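PDB 6QGI: VP5 from Halorubrum pleomorphic virus 2, which is an envelope protein of this haloarchaeal virus that probably drives fusion with the membrane of its host cell. Local coordinates for residues Y191-M196 against G204-G209. Numbering follows the deposited sequence.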
ATOM      1  N   TYR A 191      10.090 -27.736  -3.135  1.00 33.97           N
ATOM      2  CA  TYR A 191       9.360 -26.690  -3.857  1.00 32.05           C
ATOM      3  C   TYR A 191       9.932 -25.336  -3.500  1.00 33.22           C
ATOM      4  O   TYR A 191      10.090 -25.038  -2.319  1.00 32.41           O
ATOM      5  CB  TYR A 191       7.845 -26.727  -3.561  1.00 32.83           C
ATOM      6  CG  TYR A 191       7.090 -27.897  -4.160  1.00 36.11           C
ATOM      7  CD1 TYR A 191       7.672 -28.732  -5.105  1.00 39.21           C
ATOM      8  CD2 TYR A 191       5.765 -28.141  -3.800  1.00 36.83           C
ATOM      9  CE1 TYR A 191       6.974 -29.800  -5.663  1.00 40.61           C
ATOM     10  CE2 TYR A 191       5.051 -29.199  -4.365  1.00 38.76           C
ATOM     11  CZ  TYR A 191       5.657 -30.024  -5.294  1.00 47.16           C
ATOM     12  OH  TYR A 191       4.955 -31.073  -5.834  1.00 49.63           O
ATOM     13  N   TYR A 192      10.255 -24.521  -4.510  1.00 28.42           N
ATOM     14  CA  TYR A 192      10.813 -23.195  -4.281  1.00 26.90           C
ATOM     15  C   TYR A 192       9.846 -22.137  -4.794  1.00 29.18           C
ATOM     16  O   TYR A 192       9.362 -22.239  -5.922  1.00 29.38           O
ATOM     17  CB  TYR A 192      12.198 -23.064  -4.935  1.00 28.56           C
ATOM     18  CG  TYR A 192      13.202 -24.086  -4.442  1.00 31.36           C
ATOM     19  CD1 TYR A 192      14.003 -23.829  -3.335  1.00 32.98           C
ATOM     20  CD2 TYR A 192      13.364 -25.306  -5.096  1.00 33.56           C
ATOM     21  CE1 TYR A 192      14.946 -24.755  -2.893  1.00 34.36           C
ATOM     22  CE2 TYR A 192      14.292 -26.247  -4.653  1.00 35.71           C
ATOM     23  CZ  TYR A 192      15.082 -25.966  -3.551  1.00 43.19           C
ATOM     24  OH  TYR A 192      16.004 -26.888  -3.112  1.00 47.02           O
ATOM     25  N   TYR A 193       9.527 -21.150  -3.946  1.00 24.05           N
ATOM     26  CA  TYR A 193       8.594 -20.075  -4.281  1.00 22.38           C
ATOM     27  C   TYR A 193       9.284 -18.737  -4.334  1.00 24.71           C
ATOM     28  O   TYR A 193      10.030 -18.381  -3.422  1.00 23.92           O
ATOM     29  CB  TYR A 193       7.429 -19.983  -3.275  1.00 22.86           C
ATOM     30  CG  TYR A 193       6.669 -21.267  -3.013  1.00 25.81           C
ATOM     31  CD1 TYR A 193       6.373 -22.155  -4.041  1.00 28.39           C
ATOM     32  CD2 TYR A 193       6.172 -21.548  -1.741  1.00 26.38           C
ATOM     33  CE1 TYR A 193       5.651 -23.319  -3.804  1.00 29.40           C
ATOM     34  CE2 TYR A 193       5.421 -22.693  -1.502  1.00 27.75           C
ATOM     35  CZ  TYR A 193       5.164 -23.575  -2.533  1.00 35.92           C
ATOM     36  OH  TYR A 193       4.459 -24.718  -2.273  1.00 36.98           O
ATOM     37  N   ASP A 194       8.981 -17.973  -5.383  1.00 20.52           N
ATOM     38  CA  ASP A 194       9.486 -16.623  -5.608  1.00 19.98           C
ATOM     39  C   ASP A 194       8.410 -15.864  -6.424  1.00 23.77           C
ATOM     40  O   ASP A 194       7.513 -16.521  -6.960  1.00 23.59           O
ATOM     41  CB  ASP A 194      10.879 -16.655  -6.299  1.00 22.72           C
ATOM     42  CG  ASP A 194      10.950 -17.356  -7.640  1.00 35.32           C
ATOM     43  OD1 ASP A 194       9.933 -17.858  -8.094  1.00 37.05           O
ATOM     44  OD2 ASP A 194      12.023 -17.374  -8.235  1.00 43.95           O
ATOM     45  N   PRO A 195       8.434 -14.515  -6.531  1.00 19.92           N
ATOM     46  CA  PRO A 195       7.373 -13.823  -7.287  1.00 19.78           C
ATOM     47  C   PRO A 195       7.293 -14.179  -8.786  1.00 25.97           C
ATOM     48  O   PRO A 195       6.245 -13.952  -9.394  1.00 25.93           O
ATOM     49  CB  PRO A 195       7.718 -12.343  -7.109  1.00 20.77           C
ATOM     50  CG  PRO A 195       8.588 -12.281  -5.927  1.00 24.75           C
ATOM     51  CD  PRO A 195       9.367 -13.547  -5.930  1.00 20.95           C
ATOM     52  N   MET A 196       8.373 -14.737  -9.342  1.00 23.47           N
ATOM     53  CA  MET A 196       8.419 -15.091 -10.787  1.00 23.43           C
ATOM     54  C   MET A 196       7.801 -16.472 -11.051  1.00 28.26           C
ATOM     55  O   MET A 196       7.023 -16.587 -12.018  1.00 28.32           O
ATOM     56  CB  MET A 196       9.861 -15.078 -11.305  1.00 25.88           C
ATOM     57  CG  MET A 196      10.567 -13.751 -11.093  1.00 28.50           C
ATOM     58  SD  MET A 196      11.177 -13.551  -9.400  1.00 32.05           S
ATOM     59  CE  MET A 196      12.793 -14.312  -9.542  1.00 27.76           C
ATOM     60  N   GLY A 204       1.081 -30.584  -3.182  1.00 33.17           N
ATOM     61  CA  GLY A 204       2.326 -30.582  -2.418  1.00 33.16           C
ATOM     62  C   GLY A 204       2.701 -29.206  -1.903  1.00 35.99           C
ATOM     63  O   GLY A 204       3.568 -29.082  -1.033  1.00 35.55           O
ATOM     64  N   ASP A 205       2.065 -28.160  -2.450  1.00 31.78           N
ATOM     65  CA  ASP A 205       2.304 -26.769  -2.062  1.00 30.41           C
ATOM     66  C   ASP A 205       1.694 -26.462  -0.703  1.00 32.24           C
ATOM     67  O   ASP A 205       0.710 -27.106  -0.329  1.00 32.41           O
ATOM     68  CB  ASP A 205       1.734 -25.817  -3.127  1.00 32.01           C
ATOM     69  CG  ASP A 205       2.425 -25.919  -4.468  1.00 48.62           C
ATOM     70  OD1 ASP A 205       3.327 -26.762  -4.606  1.00 52.79           O
ATOM     71  OD2 ASP A 205       2.057 -25.165  -5.379  1.00 52.54           O
ATOM     72  N   LEU A 206       2.259 -25.466   0.019  1.00 26.75           N
ATOM     73  CA  LEU A 206       1.747 -25.010   1.320  1.00 25.36           C
ATOM     74  C   LEU A 206       0.244 -24.781   1.194  1.00 28.17           C
ATOM     75  O   LEU A 206      -0.186 -24.151   0.223  1.00 27.54           O
ATOM     76  CB  LEU A 206       2.452 -23.716   1.790  1.00 24.30           C
ATOM     77  CG  LEU A 206       3.922 -23.801   2.188  1.00 28.81           C
ATOM     78  CD1 LEU A 206       4.526 -22.421   2.298  1.00 27.68           C
ATOM     79  CD2 LEU A 206       4.115 -24.556   3.496  1.00 31.21           C
ATOM     80  N   LYS A 207      -0.549 -25.360   2.112  1.00 23.91           N
ATOM     81  CA  LYS A 207      -2.013 -25.332   2.114  1.00 23.14           C
ATOM     82  C   LYS A 207      -2.596 -24.007   1.620  1.00 25.61           C
ATOM     83  O   LYS A 207      -3.574 -24.018   0.874  1.00 26.54           O
ATOM     84  CB  LYS A 207      -2.562 -25.634   3.520  1.00 25.34           C
ATOM     85  CG  LYS A 207      -4.015 -26.088   3.516  1.00 31.94           C
ATOM     86  CD  LYS A 207      -4.660 -25.927   4.868  1.00 35.59           C
ATOM     87  CE  LYS A 207      -6.155 -26.071   4.764  1.00 42.59           C
ATOM     88  NZ  LYS A 207      -6.819 -25.806   6.062  1.00 50.77           N
ATOM     89  N   ASN A 208      -1.992 -22.883   2.018  1.00 19.60           N
ATOM     90  CA  ASN A 208      -2.488 -21.562   1.674  1.00 17.72           C
ATOM     91  C   ASN A 208      -1.474 -20.750   0.875  1.00 21.07           C
ATOM     92  O   ASN A 208      -1.530 -19.522   0.886  1.00 19.30           O
ATOM     93  CB  ASN A 208      -2.886 -20.827   2.950  1.00 16.04           C
ATOM     94  CG  ASN A 208      -3.817 -21.600   3.842  1.00 27.81           C
ATOM     95  OD1 ASN A 208      -4.749 -22.265   3.385  1.00 20.29           O
ATOM     96  ND2 ASN A 208      -3.579 -21.532   5.136  1.00 21.58           N
ATOM     97  N   GLY A 209      -0.587 -21.442   0.165  1.00 19.68           N
ATOM     98  CA  GLY A 209       0.414 -20.855  -0.715  1.00 20.06           C
ATOM     99  C   GLY A 209       1.695 -20.438  -0.037  1.00 25.71           C
ATOM    100  O   GLY A 209       2.778 -20.919  -0.383  1.00 26.70           O
TER
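Along one edge of the Tyr191 ring, close to its plane, runs the backbone of Gly204 and Asp205, with CE2 of Tyr191 3.4 Å from C of Gly204. Asp205 OD1 approaches that ring obliquely, 2.9 Å from CD2 of Tyr191, its carboxylate turned 89° to the ring. At the edge of Tyr193 lies the Leu206 methyl CD1, 3.9 Å from CE2, while Gly209 O comes obliquely to within 3.4 Å of the same CE2 of Tyr193. Glycine suits position 204, where a CB would strike Tyr191. Tyrosine suits position 193 because its ring packs against the Leu206 methyl and Val184 while its hydroxyl reaches the backbone: N of Leu206 donates to OH of Tyr193 over 3.3 Å, bent to 146°. The short acidic side chain of Asp205 accepts from Gly201 N through OD2, tying 204-209 to the preceding loop; Tyr191 OH bonds to Asp202 OD2. A type I turn, Leu206 to Gly209, closes with Gly209 N bonded to Leu206 O; Gly209 takes a phi of 85°, which residues with a side chain adopt less easily. Tyr191 and Tyr193, alternate residues ending strand 189-193, point toward the loop leading to strand 212-215, while their backbones pair with strand 176-186 and Tyr193 also touches Ala225 of helix 225-253.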